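Local coordinates for peptide methionine sulfoxide reductase MsrA (Treponema denticola ATCC 35405, PDB 5FA9), which probably repairs oxidised proteins by reducing the S and R forms of methionine sulfoxide to methionine, through fused MsrA and MsrB units that draw on thioredoxin, at residues K112-K116 and P313-F317; I183-T188 and N287-L291. The protein carries 2 engineered substitutions. One frame throughout, in Å; residues are numbered along the deposited sequence.

Contact 1 joins parts far apart in the chain, contact 2 parts of the MsrB region. Contact 1 brings the C-terminal segment 313-317, which follows helix 308-311, onto helix 104-115 of the MsrA region, closing a span of 196 intervening residues. Contact 2 falls within that span and is local to the MsrB region, where helix 182-190 packs on the turn 287-291. Their centres are 33 Å apart and their nearest atoms about 18 Å, so they do not touch. Both lie away from the MsrA pocket, where the engineered Ser11, at the predicted active-site position, lines the pocket of a bound dithiane-diol together with Phe12, Trp13, Glu52, Tyr92 and His139.

Contact 1: residues K112-K116 and P313-F317; sequences KFMQK and PTGNF
Phe113 and Phe317 form an edge-to-face aromatic pair, with ring centroids 5.2 Å apart and planes inclined at 69°. The edge of Phe113 is turned to the face of Phe317: its CD1 stands above that face, shifted toward the rim, at 3.8 Å from Phe317 CE1. The same face also receives an aliphatic CH-pi contact, because Phe113 CB lies 4.1 Å from the Phe317 centroid and only 19° off the ring normal. Phe113 thus meets one face of the Phe317 ring with both its methylene and its ring edge. With CG trans to the backbone N (chi1 173°), the Phe113 ring extends beyond this methylene and lets its CD1 corner reach the outer part of the face.

Two lysines of 112-116 pack against Phe317 by van der Waals contact. Lys112 CB rests 3.4 Å from Phe317 O, after which its extended chain leads away. Lys116, also extended, comes from the other end of the segment; its NZ sits near the plane of the Phe317 ring, at the edge, 3.4 Å from Phe317 CA. The ammonium group is thus beside the aromatic ring rather than over its face.

Polar bonding plays no part between the segments, and Gln115 is committed on the MsrA side to Ile122 N and Arg120 O. Phe317 is the last ordered residue of the chain. Leu308 of helix 308-311 touches both phenylalanine side chains, and Pro309 also touches Phe113, so the pair lies between that short helix and helix 104-115 at the protein surface.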
loop_
_atom_site.group_PDB
_atom_site.type_symbol
_atom_site.label_atom_id
_atom_site.label_comp_id
_atom_site.label_asym_id
_atom_site.label_seq_id
_atom_site.Cartn_x
_atom_site.Cartn_y
_atom_site.Cartn_z
ATOM N N LYS B 112 19.808 15.897 3.740
ATOM C CA LYS B 112 20.445 17.107 4.247
ATOM C C LYS B 112 20.718 16.968 5.740
ATOM O O LYS B 112 21.743 17.429 6.242
ATOM C CB LYS B 112 19.568 18.333 3.981
ATOM C CG LYS B 112 19.359 18.644 2.508
ATOM C CD LYS B 112 18.400 19.810 2.325
ATOM C CE LYS B 112 18.062 20.023 0.858
ATOM N NZ LYS B 112 16.866 20.896 0.686
ATOM N N PHE B 113 19.784 16.333 6.442
ATOM C CA PHE B 113 19.935 16.044 7.863
ATOM C C PHE B 113 21.145 15.150 8.119
ATOM O O PHE B 113 21.927 15.395 9.037
ATOM C CB PHE B 113 18.663 15.386 8.406
ATOM C CG PHE B 113 18.785 14.897 9.821
ATOM C CD1 PHE B 113 18.708 15.781 10.884
ATOM C CD2 PHE B 113 18.966 13.549 10.088
ATOM C CE1 PHE B 113 18.817 15.332 12.186
ATOM C CE2 PHE B 113 19.077 13.094 11.389
ATOM C CZ PHE B 113 19.002 13.987 12.439
ATOM N N MET B 114 21.292 14.113 7.300
ATOM C CA MET B 114 22.384 13.158 7.450
ATOM C C MET B 114 23.739 13.763 7.091
ATOM O O MET B 114 24.772 13.335 7.607
ATOM C CB MET B 114 22.127 11.918 6.591
ATOM C CG MET B 114 20.982 11.049 7.083
ATOM S SD MET B 114 21.224 10.485 8.778
ATOM C CE MET B 114 22.775 9.604 8.623
ATOM N N GLN B 115 23.728 14.751 6.201
ATOM C CA GLN B 115 24.956 15.403 5.754
ATOM C C GLN B 115 25.701 16.065 6.913
ATOM O O GLN B 115 26.929 16.159 6.902
ATOM C CB GLN B 115 24.645 16.437 4.669
ATOM C CG GLN B 115 25.874 17.100 4.062
ATOM C CD GLN B 115 26.809 16.104 3.399
ATOM O OE1 GLN B 115 26.585 15.685 2.264
ATOM N NE2 GLN B 115 27.866 15.723 4.107
ATOM N N LYS B 116 24.948 16.513 7.912
ATOM C CA LYS B 116 25.521 17.169 9.083
ATOM C C LYS B 116 26.368 16.220 9.933
ATOM O O LYS B 116 27.080 16.658 10.835
ATOM C CB LYS B 116 24.409 17.780 9.938
ATOM C CG LYS B 116 23.537 18.778 9.190
ATOM C CD LYS B 116 22.797 19.702 10.144
ATOM C CE LYS B 116 22.027 20.771 9.386
ATOM N NZ LYS B 116 21.011 21.442 10.243
ATOM N N PRO B 313 9.687 16.412 9.546
ATOM C CA PRO B 313 10.064 15.555 8.413
ATOM C C PRO B 313 10.564 16.349 7.208
ATOM O O PRO B 313 11.362 15.836 6.424
ATOM C CB PRO B 313 8.761 14.820 8.076
ATOM C CG PRO B 313 7.677 15.641 8.686
ATOM C CD PRO B 313 8.273 16.240 9.918
ATOM N N THR B 314 10.096 17.585 7.069
ATOM C CA THR B 314 10.532 18.453 5.982
ATOM C C THR B 314 11.196 19.709 6.534
ATOM O O THR B 314 11.244 20.743 5.866
ATOM C CB THR B 314 9.358 18.856 5.070
ATOM O OG1 THR B 314 8.351 19.519 5.846
ATOM C CG2 THR B 314 8.752 17.628 4.406
ATOM N N GLY B 315 11.711 19.608 7.754
ATOM C CA GLY B 315 12.380 20.719 8.405
ATOM C C GLY B 315 13.645 21.193 7.717
ATOM O O GLY B 315 14.212 20.498 6.874
ATOM N N ASN B 316 14.081 22.395 8.080
ATOM C CA ASN B 316 15.282 22.990 7.510
ATOM C C ASN B 316 16.550 22.401 8.118
ATOM O O ASN B 316 16.735 22.428 9.335
ATOM C CB ASN B 316 15.265 24.506 7.710
ATOM C CG ASN B 316 14.192 25.189 6.886
ATOM O OD1 ASN B 316 13.275 25.804 7.429
ATOM N ND2 ASN B 316 14.303 25.084 5.566
ATOM N N PHE B 317 17.422 21.869 7.268
ATOM C CA PHE B 317 18.686 21.308 7.728
ATOM C C PHE B 317 19.841 21.763 6.841
ATOM O O PHE B 317 20.161 21.118 5.843
ATOM C CB PHE B 317 18.619 19.778 7.763
ATOM C CG PHE B 317 17.506 19.239 8.619
ATOM C CD1 PHE B 317 17.541 19.382 9.996
ATOM C CD2 PHE B 317 16.428 18.583 8.046
ATOM C CE1 PHE B 317 16.518 18.887 10.786
ATOM C CE2 PHE B 317 15.403 18.086 8.830
ATOM C CZ PHE B 317 15.448 18.237 10.202
#

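Contact 2: residues I183-T188 and N287-L291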
loop_
_atom_site.group_PDB
_atom_site.type_symbol
_atom_site.label_atom_id
_atom_site.label_comp_id
_atom_site.label_asym_id
_atom_site.label_seq_id
_atom_site.Cartn_x
_atom_site.Cartn_y
_atom_site.Cartn_z
ATOM N N ILE B 183 2.350 10.880 41.569
ATOM C CA ILE B 183 1.555 10.516 40.401
ATOM C C ILE B 183 2.434 9.913 39.302
ATOM O O ILE B 183 1.995 9.036 38.558
ATOM C CB ILE B 183 0.769 11.733 39.848
ATOM C CG1 ILE B 183 -0.159 11.307 38.707
ATOM C CG2 ILE B 183 1.714 12.846 39.409
ATOM C CD1 ILE B 183 -1.018 12.428 38.169
ATOM N N GLN B 184 3.681 10.366 39.218
ATOM C CA GLN B 184 4.613 9.853 38.221
ATOM C C GLN B 184 5.028 8.426 38.552
ATOM O O GLN B 184 5.114 7.574 37.668
ATOM C CB GLN B 184 5.847 10.749 38.124
ATOM C CG GLN B 184 5.560 12.153 37.625
ATOM C CD GLN B 184 6.782 13.046 37.676
ATOM O OE1 GLN B 184 7.828 12.655 38.191
ATOM N NE2 GLN B 184 6.655 14.254 37.141
ATOM N N PHE B 185 5.287 8.176 39.830
ATOM C CA PHE B 185 5.658 6.843 40.290
ATOM C C PHE B 185 4.478 5.886 40.175
ATOM O O PHE B 185 4.630 4.748 39.735
ATOM C CB PHE B 185 6.163 6.892 41.734
ATOM C CG PHE B 185 6.652 5.567 42.251
ATOM C CD1 PHE B 185 7.957 5.161 42.031
ATOM C CD2 PHE B 185 5.807 4.729 42.963
ATOM C CE1 PHE B 185 8.411 3.945 42.504
ATOM C CE2 PHE B 185 6.255 3.512 43.439
ATOM C CZ PHE B 185 7.559 3.119 43.210
ATOM N N SER B 186 3.302 6.358 40.579
ATOM C CA SER B 186 2.088 5.552 40.546
ATOM C C SER B 186 1.749 5.087 39.132
ATOM O O SER B 186 1.462 3.912 38.911
ATOM C CB SER B 186 0.912 6.335 41.131
ATOM O OG SER B 186 0.954 6.333 42.548
ATOM N N VAL B 187 1.782 6.013 38.182
ATOM C CA VAL B 187 1.458 5.695 36.796
ATOM C C VAL B 187 2.460 4.719 36.183
ATOM O O VAL B 187 2.076 3.700 35.609
ATOM C CB VAL B 187 1.401 6.970 35.927
ATOM C CG1 VAL B 187 1.447 6.614 34.449
ATOM C CG2 VAL B 187 0.151 7.779 36.250
ATOM N N THR B 188 3.745 5.026 36.323
ATOM C CA THR B 188 4.788 4.269 35.641
ATOM C C THR B 188 5.139 2.950 36.328
ATOM O O THR B 188 5.442 1.962 35.659
ATOM C CB THR B 188 6.078 5.104 35.506
ATOM O OG1 THR B 188 6.529 5.505 36.805
ATOM C CG2 THR B 188 5.823 6.342 34.659
ATOM N N ASN B 287 -0.604 8.567 29.676
ATOM C CA ASN B 287 -0.569 9.471 30.818
ATOM C C ASN B 287 0.547 10.499 30.667
ATOM O O ASN B 287 1.695 10.144 30.397
ATOM C CB ASN B 287 -0.386 8.689 32.121
ATOM C CG ASN B 287 -1.511 7.703 32.375
ATOM O OD1 ASN B 287 -2.587 8.077 32.843
ATOM N ND2 ASN B 287 -1.264 6.434 32.072
ATOM N N GLY B 288 0.201 11.772 30.831
ATOM C CA GLY B 288 1.178 12.843 30.767
ATOM C C GLY B 288 2.254 12.719 31.830
ATOM O O GLY B 288 3.399 13.117 31.615
ATOM N N ALA B 289 1.879 12.164 32.978
ATOM C CA ALA B 289 2.801 11.978 34.093
ATOM C C ALA B 289 3.947 11.033 33.735
ATOM O O ALA B 289 5.005 11.058 34.364
ATOM C CB ALA B 289 2.054 11.461 35.313
ATOM N N ALA B 290 3.725 10.194 32.727
ATOM C CA ALA B 290 4.735 9.238 32.289
ATOM C C ALA B 290 5.676 9.848 31.254
ATOM O O ALA B 290 6.650 9.217 30.843
ATOM C CB ALA B 290 4.070 7.991 31.727
ATOM N N LEU B 291 5.384 11.075 30.833
ATOM C CA LEU B 291 6.151 11.710 29.766
ATOM C C LEU B 291 6.873 12.979 30.211
ATOM O O LEU B 291 6.423 13.685 31.113
ATOM C CB LEU B 291 5.235 12.035 28.582
ATOM C CG LEU B 291 4.431 10.871 28.003
ATOM C CD1 LEU B 291 3.483 11.363 26.918
ATOM C CD2 LEU B 291 5.358 9.791 27.465
#
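The carbonyl oxygen of Gln184 is gripped twice by Thr188, one helical turn further on. Thr188 OG1 donates to Gln184 O at 2.7 Å, with a C=O...donor angle of 144° and the donor tilted 22° from the carbonyl plane, and Thr188 N gives the routine helical bond to the same oxygen. The torsion that allows this (chi1 58°) sets the hydroxyl between the backbone N and carbonyl carbon and swings the methyl opposite the carbonyl carbon, where CG2 lies 3.8 Å from Ala290 CB. Thr188 thus has a polar branch satisfied inside the helix and an apolar branch serving the contact.

Val187 uses both of its methyls across the contact. CG1, trans to the backbone N, lies 3.6 Å from Asn287 ND2, also touching CB of that residue, and reaches Ala290 CB at 4.0 Å. CG2 instead meets Ala289 CB. The methyl of Ala289, on the 3-10 turn 288-290, points at the helix and settles among Ile183, Gln184 and Val187; Ile183 CG1 approaches it at 4.1 Å. Gln184 CG lies 3.5 Å from Ala289 O, while its amide oxygen turns back to Lys181 N.

Buried Asn287 has its polar atoms occupied: ND2 donates to Leu268 O and OD1 accepts from Glu194 N. The carboxylate of Glu194 in turn takes the N-H groups of Gly288 and Ala289, holding the start of the turn. Helix 182-190 and the turn that follows strand 283-286 of the MsrB sheet and leads into strand 291-295 therefore join mainly through methyl and methylene groups, with the polar groups bonded within the helix, to Lys181 just before it, or to the neighbouring Leu268 and Glu194, so the fit probably rests on shape and apolar burial.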